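Local coordinates for protein succinate-semialdehyde dehydrogenase (Synechococcus sp., PDB 4ITA) that probably oxidises succinic semialdehyde to succinate as an aldehyde dehydrogenase, and is captured here with NADPH covalently bound in its cofactor pocket, at residues P131-P135 against N259-C264; I303-E309 against Y341-P345. All blocks are in the same frame, centred on the assembly; numbering follows the deposited sequence.

Contact 1 (P131-P135 against N259-C264). With NDP (NADPH dihydro-nicotinamide-adenine-dinucleotide phosphate), chain C.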
loop_
_atom_site.group_PDB
_atom_site.type_symbol
_atom_site.label_atom_id
_atom_site.label_comp_id
_atom_site.label_asym_id
_atom_site.label_seq_id
_atom_site.Cartn_x
_atom_site.Cartn_y
_atom_site.Cartn_z
ATOM N N PRO A 131 -15.906 9.816 5.959
ATOM C CA PRO A 131 -16.690 10.995 5.581
ATOM C C PRO A 131 -18.180 10.881 5.915
ATOM O O PRO A 131 -18.686 9.790 6.195
ATOM C CB PRO A 131 -16.508 11.034 4.067
ATOM C CG PRO A 131 -16.547 9.596 3.704
ATOM C CD PRO A 131 -15.818 8.859 4.837
ATOM N N TRP A 132 -18.889 12.007 5.857
ATOM C CA TRP A 132 -20.297 12.013 6.216
ATOM C C TRP A 132 -21.222 11.433 5.144
ATOM O O TRP A 132 -22.388 11.207 5.426
ATOM C CB TRP A 132 -20.769 13.424 6.614
ATOM C CG TRP A 132 -20.390 14.492 5.624
ATOM C CD1 TRP A 132 -19.403 15.423 5.773
ATOM C CD2 TRP A 132 -20.980 14.738 4.333
ATOM N NE1 TRP A 132 -19.342 16.231 4.668
ATOM C CE2 TRP A 132 -20.291 15.829 3.769
ATOM C CE3 TRP A 132 -22.023 14.152 3.613
ATOM C CZ2 TRP A 132 -20.608 16.340 2.505
ATOM C CZ3 TRP A 132 -22.327 14.655 2.346
ATOM C CH2 TRP A 132 -21.622 15.737 1.811
ATOM N N ASN A 133 -20.740 11.201 3.922
ATOM C CA ASN A 133 -21.693 10.909 2.843
ATOM C C ASN A 133 -22.358 9.537 2.897
ATOM O O ASN A 133 -23.517 9.397 2.510
ATOM C CB ASN A 133 -21.136 11.244 1.450
ATOM C CG ASN A 133 -20.055 10.300 0.996
ATOM O OD1 ASN A 133 -19.300 9.745 1.799
ATOM N ND2 ASN A 133 -19.967 10.110 -0.317
ATOM N N PHE A 134 -21.636 8.536 3.392
ATOM C CA PHE A 134 -22.224 7.223 3.652
ATOM C C PHE A 134 -21.765 6.853 5.048
ATOM O O PHE A 134 -20.839 6.059 5.222
ATOM C CB PHE A 134 -21.778 6.180 2.620
ATOM C CG PHE A 134 -22.305 6.439 1.234
ATOM C CD1 PHE A 134 -21.534 7.112 0.297
ATOM C CD2 PHE A 134 -23.570 6.012 0.871
ATOM C CE1 PHE A 134 -22.022 7.352 -0.987
ATOM C CE2 PHE A 134 -24.065 6.249 -0.414
ATOM C CZ PHE A 134 -23.287 6.922 -1.338
ATOM N N PRO A 135 -22.402 7.459 6.057
ATOM C CA PRO A 135 -21.844 7.451 7.413
ATOM C C PRO A 135 -21.884 6.093 8.109
ATOM O O PRO A 135 -21.164 5.915 9.091
ATOM C CB PRO A 135 -22.703 8.484 8.149
ATOM C CG PRO A 135 -24.022 8.446 7.428
ATOM C CD PRO A 135 -23.685 8.183 5.981
ATOM N N ASN A 259 -28.112 9.965 -3.285
ATOM C CA ASN A 259 -27.396 10.551 -2.152
ATOM C C ASN A 259 -27.264 12.064 -2.295
ATOM O O ASN A 259 -26.263 12.665 -1.877
ATOM C CB ASN A 259 -26.011 9.923 -1.964
ATOM C CG ASN A 259 -25.628 9.805 -0.505
ATOM O OD1 ASN A 259 -26.408 9.299 0.298
ATOM N ND2 ASN A 259 -24.437 10.281 -0.149
ATOM N N ASN A 260 -28.284 12.672 -2.905
ATOM C CA ASN A 260 -28.302 14.107 -3.205
ATOM C C ASN A 260 -27.074 14.551 -4.002
ATOM O O ASN A 260 -26.593 15.677 -3.867
ATOM C CB ASN A 260 -28.482 14.928 -1.918
ATOM C CG ASN A 260 -29.664 14.451 -1.093
ATOM O OD1 ASN A 260 -30.663 13.990 -1.645
ATOM N ND2 ASN A 260 -29.552 14.538 0.228
ATOM N N GLY A 261 -26.582 13.635 -4.829
ATOM C CA GLY A 261 -25.422 13.874 -5.663
ATOM C C GLY A 261 -24.091 13.631 -4.984
ATOM O O GLY A 261 -23.053 13.649 -5.640
ATOM N N GLN A 262 -24.114 13.408 -3.671
ATOM C CA GLN A 262 -22.884 13.362 -2.879
ATOM C C GLN A 262 -22.291 11.963 -2.811
ATOM O O GLN A 262 -22.239 11.326 -1.753
ATOM C CB GLN A 262 -23.149 13.925 -1.483
ATOM C CG GLN A 262 -23.671 15.362 -1.532
ATOM C CD GLN A 262 -24.444 15.765 -0.297
ATOM O OE1 GLN A 262 -24.223 16.844 0.260
ATOM N NE2 GLN A 262 -25.365 14.905 0.138
ATOM N N SER A 263 -21.853 11.472 -3.963
ATOM C CA SER A 263 -21.201 10.176 -4.023
ATOM C C SER A 263 -19.943 10.262 -4.841
ATOM O O SER A 263 -19.900 10.908 -5.892
ATOM C CB SER A 263 -22.107 9.118 -4.632
ATOM O OG SER A 263 -21.378 7.902 -4.755
ATOM N N CYS A 264 -18.913 9.583 -4.371
ATOM C CA CYS A 264 -17.655 9.503 -5.083
ATOM C C CYS A 264 -17.792 8.857 -6.465
ATOM O O CYS A 264 -17.021 9.170 -7.367
ATOM C CB CYS A 264 -16.647 8.728 -4.234
ATOM S SG CYS A 264 -17.219 7.084 -3.715
HETATM P PA NDP C . -13.299 15.734 3.846
HETATM O O1A NDP C . -12.009 15.214 3.281
HETATM O O2A NDP C . -13.449 17.200 4.143
HETATM O O5B NDP C . -13.609 14.944 5.202
HETATM C C5B NDP C . -13.530 13.516 5.289
HETATM C C4B NDP C . -12.966 13.087 6.641
HETATM O O4B NDP C . -11.613 13.539 6.741
HETATM C C3B NDP C . -13.687 13.713 7.828
HETATM O O3B NDP C . -13.626 12.804 8.935
HETATM C C2B NDP C . -12.837 14.932 8.133
HETATM O O2B NDP C . -12.942 15.380 9.477
HETATM C C1B NDP C . -11.470 14.346 7.912
HETATM N N9A NDP C . -10.412 15.321 7.604
HETATM C C8A NDP C . -10.492 16.437 6.853
HETATM N N7A NDP C . -9.281 17.040 6.782
HETATM C C5A NDP C . -8.414 16.285 7.477
HETATM C C6A NDP C . -6.983 16.329 7.815
HETATM N N6A NDP C . -6.215 17.340 7.363
HETATM N N1A NDP C . -6.492 15.332 8.575
HETATM C C2A NDP C . -7.246 14.320 9.023
HETATM N N3A NDP C . -8.557 14.215 8.762
HETATM C C4A NDP C . -9.167 15.153 8.010
HETATM O O3 NDP C . -14.418 15.187 2.801
HETATM P PN NDP C . -15.838 15.774 2.274
HETATM O O1N NDP C . -15.767 17.263 2.017
HETATM O O2N NDP C . -16.912 15.200 3.156
HETATM O O5D NDP C . -15.939 15.051 0.838
HETATM C C5D NDP C . -16.075 13.640 0.749
HETATM C C4D NDP C . -15.067 13.091 -0.244
HETATM O O4D NDP C . -14.913 11.677 -0.048
HETATM C C3D NDP C . -15.498 13.268 -1.686
HETATM O O3D NDP C . -14.384 13.680 -2.487
HETATM C C2D NDP C . -15.985 11.874 -2.031
HETATM O O2D NDP C . -15.966 11.669 -3.444
HETATM C C1D NDP C . -14.974 11.007 -1.310
HETATM N N1N NDP C . -15.490 9.638 -1.173
HETATM C C2N NDP C . -14.711 8.586 -1.478
HETATM C C3N NDP C . -15.292 7.361 -1.804
HETATM C C7N NDP C . -14.456 6.157 -2.119
HETATM O O7N NDP C . -14.759 5.085 -1.599
HETATM N N7N NDP C . -13.421 6.268 -2.948
HETATM C C4N NDP C . -16.793 7.206 -1.865
HETATM C C5N NDP C . -17.426 8.239 -1.054
HETATM C C6N NDP C . -16.749 9.414 -0.742
HETATM P P2B NDP C . -13.841 16.650 9.874
HETATM O O1X NDP C . -13.621 16.738 11.357
HETATM O O2X NDP C . -13.279 17.834 9.123
HETATM O O3X NDP C . -15.266 16.348 9.519
#
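Start with N133, in the Pro-Trp-Asn-Phe-Pro loop of this aldehyde dehydrogenase. Its CA-to-CB bond points toward the 259-264 loop, and in the p rotamer N133 ND2 donates to Q262 O (3.0 Å). The same ND2 lies 3.2 Å from C5N of the nicotinamide. N259 answers from across the gap: chi1 sits between wells at -144°, which lets N259 ND2 donate to both N133 O and Q262 O, 2.9 Å each, while its OD1 takes a hydrogen bond from K77. F134, in the m rotamer, lays one ring face over that amide (F134 CZ to N259 ND2, 3.7 Å) and turns an edge to S263 OG. W132, in the p rotamer, carries its indole between Q262 and the cofactor, with W132 NE1 3.0 Å from NDP O2N. Q262 centres an inverse gamma turn and ties its own loop together through Q262 NE2 to N259 O (3.1 Å), while Q262 OE1 accepts a hydrogen bond from A307 N. Just beyond, C264 SG is bonded to NDP C4N at 1.9 Å, consistent with the nucleophilic cysteine of this family held as a cofactor adduct; in relatives the asparagine of the first loop helps form the oxyanion hole. The contact thus joins the turn between strand 115-129 and helix 137-149, on the cofactor-binding side, to the connection from helix 245-257 into strand 267-273 of the seven-stranded sheet.

Contact 2 (I303-E309 against Y341-P345)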
loop_
_atom_site.group_PDB
_atom_site.type_symbol
_atom_site.label_atom_id
_atom_site.label_comp_id
_atom_site.label_asym_id
_atom_site.label_seq_id
_atom_site.Cartn_x
_atom_site.Cartn_y
_atom_site.Cartn_z
ATOM N N ILE A 303 -34.699 14.132 -3.690
ATOM C CA ILE A 303 -33.573 15.002 -3.392
ATOM C C ILE A 303 -33.802 15.734 -2.068
ATOM O O ILE A 303 -34.704 16.566 -1.968
ATOM C CB ILE A 303 -33.390 16.083 -4.494
ATOM C CG1 ILE A 303 -33.327 15.458 -5.893
ATOM C CG2 ILE A 303 -32.166 16.947 -4.212
ATOM C CD1 ILE A 303 -32.124 14.570 -6.125
ATOM N N GLY A 304 -33.007 15.403 -1.054
ATOM C CA GLY A 304 -32.971 16.182 0.175
ATOM C C GLY A 304 -31.956 17.308 0.064
ATOM O O GLY A 304 -31.419 17.567 -1.011
ATOM N N PRO A 305 -31.671 17.982 1.183
ATOM C CA PRO A 305 -30.680 19.058 1.179
ATOM C C PRO A 305 -29.271 18.483 1.063
ATOM O O PRO A 305 -29.058 17.318 1.406
ATOM C CB PRO A 305 -30.852 19.684 2.569
ATOM C CG PRO A 305 -31.261 18.511 3.430
ATOM C CD PRO A 305 -32.148 17.668 2.544
ATOM N N LEU A 306 -28.326 19.286 0.593
ATOM C CA LEU A 306 -26.918 18.934 0.717
ATOM C C LEU A 306 -26.554 18.889 2.199
ATOM O O LEU A 306 -27.247 19.473 3.034
ATOM C CB LEU A 306 -26.049 19.944 -0.027
ATOM C CG LEU A 306 -26.358 20.052 -1.521
ATOM C CD1 LEU A 306 -25.481 21.116 -2.150
ATOM C CD2 LEU A 306 -26.164 18.706 -2.218
ATOM N N ALA A 307 -25.464 18.217 2.536
ATOM C CA ALA A 307 -25.221 17.901 3.943
ATOM C C ALA A 307 -24.813 19.092 4.795
ATOM O O ALA A 307 -25.076 19.106 5.996
ATOM C CB ALA A 307 -24.200 16.809 4.075
ATOM N N THR A 308 -24.130 20.066 4.200
ATOM C CA THR A 308 -23.590 21.185 4.973
ATOM C C THR A 308 -23.708 22.497 4.217
ATOM O O THR A 308 -23.836 22.513 2.992
ATOM C CB THR A 308 -22.089 20.995 5.327
ATOM O OG1 THR A 308 -21.287 21.230 4.165
ATOM C CG2 THR A 308 -21.796 19.597 5.887
ATOM N N GLU A 309 -23.648 23.607 4.944
ATOM C CA GLU A 309 -23.662 24.915 4.291
ATOM C C GLU A 309 -22.426 25.106 3.412
ATOM O O GLU A 309 -22.497 25.749 2.362
ATOM C CB GLU A 309 -23.782 26.043 5.319
ATOM C CG GLU A 309 -23.953 27.432 4.689
ATOM C CD GLU A 309 -24.651 28.425 5.607
ATOM O OE1 GLU A 309 -24.998 28.049 6.745
ATOM O OE2 GLU A 309 -24.862 29.579 5.181
ATOM N N TYR A 341 -30.180 23.310 3.348
ATOM C CA TYR A 341 -29.121 23.519 2.363
ATOM C C TYR A 341 -29.470 22.946 0.986
ATOM O O TYR A 341 -28.725 22.129 0.441
ATOM C CB TYR A 341 -27.804 22.918 2.867
ATOM C CG TYR A 341 -27.465 23.269 4.299
ATOM C CD1 TYR A 341 -27.580 24.575 4.766
ATOM C CD2 TYR A 341 -27.044 22.288 5.189
ATOM C CE1 TYR A 341 -27.275 24.891 6.079
ATOM C CE2 TYR A 341 -26.738 22.595 6.499
ATOM C CZ TYR A 341 -26.852 23.895 6.936
ATOM O OH TYR A 341 -26.546 24.197 8.244
ATOM N N PHE A 342 -30.594 23.386 0.425
ATOM C CA PHE A 342 -31.130 22.801 -0.797
ATOM C C PHE A 342 -30.517 23.387 -2.062
ATOM O O PHE A 342 -30.452 24.608 -2.233
ATOM C CB PHE A 342 -32.656 22.941 -0.837
ATOM C CG PHE A 342 -33.378 21.984 0.073
ATOM C CD1 PHE A 342 -33.718 22.350 1.369
ATOM C CD2 PHE A 342 -33.725 20.720 -0.373
ATOM C CE1 PHE A 342 -34.383 21.467 2.204
ATOM C CE2 PHE A 342 -34.385 19.830 0.453
ATOM C CZ PHE A 342 -34.717 20.206 1.746
ATOM N N TYR A 343 -30.064 22.493 -2.936
ATOM C CA TYR A 343 -29.596 22.839 -4.275
ATOM C C TYR A 343 -30.280 21.895 -5.264
ATOM O O TYR A 343 -30.312 20.686 -5.044
ATOM C CB TYR A 343 -28.073 22.706 -4.367
ATOM C CG TYR A 343 -27.486 23.471 -5.526
ATOM C CD1 TYR A 343 -27.080 24.789 -5.373
ATOM C CD2 TYR A 343 -27.356 22.890 -6.777
ATOM C CE1 TYR A 343 -26.558 25.507 -6.427
ATOM C CE2 TYR A 343 -26.837 23.604 -7.845
ATOM C CZ TYR A 343 -26.438 24.909 -7.662
ATOM O OH TYR A 343 -25.917 25.610 -8.724
ATOM N N PRO A 344 -30.857 22.438 -6.347
ATOM C CA PRO A 344 -31.677 21.619 -7.247
ATOM C C PRO A 344 -30.851 20.818 -8.247
ATOM O O PRO A 344 -29.719 21.199 -8.555
ATOM C CB PRO A 344 -32.490 22.674 -8.002
ATOM C CG PRO A 344 -31.552 23.820 -8.104
ATOM C CD PRO A 344 -30.811 23.840 -6.784
ATOM N N PRO A 345 -31.409 19.707 -8.746
ATOM C CA PRO A 345 -30.806 19.021 -9.894
ATOM C C PRO A 345 -30.489 20.023 -10.996
ATOM O O PRO A 345 -31.330 20.854 -11.345
ATOM C CB PRO A 345 -31.913 18.062 -10.332
ATOM C CG PRO A 345 -32.625 17.734 -9.047
ATOM C CD PRO A 345 -32.631 19.028 -8.274
HETATM O O HOH W 1 -30.255 19.683 -2.413
HETATM O O HOH W 2 -23.616 23.442 7.864
#
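Here two irregular segments of the aldehyde dehydrogenase fold pack loop against loop: 303-309 leads into helix 309-325, with T308 as its N-cap (OG1 accepting from I311 N), and 341-345 leads into strand 346-349. They run 138° apart from end to end, and Y341 is the main piece of the interface. Its CA-to-CB bond points at the other segment, and the ring lies against the start of the helix, one face over T308 C (3.5 Å from Y341 CD2) and E309 N (3.6 Å from Y341 CE2). E309 CB adds a CH-pi contact, 4.2 Å from the ring centroid. The edge of the ring faces the carbonyls L306 O and A307 O.

F342 deals with the stretch before the helix. Although its CA-to-CB bond points away, the ring swings back under P305, whose CB sits 3.9 Å from the ring centroid and 7° off its normal, a nearly ideal CH-pi contact. G304 also fits closely here, with G304 C 3.5 Å from F342 CE2, and R338 makes a cation-pi interaction with the same ring.

L306 contributes through backbone and side chain alike. L306 CD1 meets Y343 CB at 3.8 Å, and the leucine also packs on I315 of the helix. Further along, a water bridges the two segments, accepting from Y343 N (2.9 Å) and donating to G304 O (2.8 Å). The one direct hydrogen bond between the segments is L306 N to Y341 O, at 2.9 Å.

Following the chain from the N terminus, strand 115-129 runs into 131-135, and contact 1 closes only when 259-264 arrives, after 123 intervening residues. The chain then passes through strand 267-273 and helix 274-289 before contact 2 opens at 303-309; helix 309-325 and strand 328-331 follow, and 341-345 closes this smaller loop. The contacts are in series, neither nested nor crossed. They nevertheless touch, their centres about 12 Å apart: N260 OD1 to G304 N (2.8 Å) and Q262 OE1 to A307 N (2.9 Å) are probable hydrogen bonds. Through them the cofactor pocket is connected to the edge of the seven-stranded sheet at strands 328-331 and 346-349.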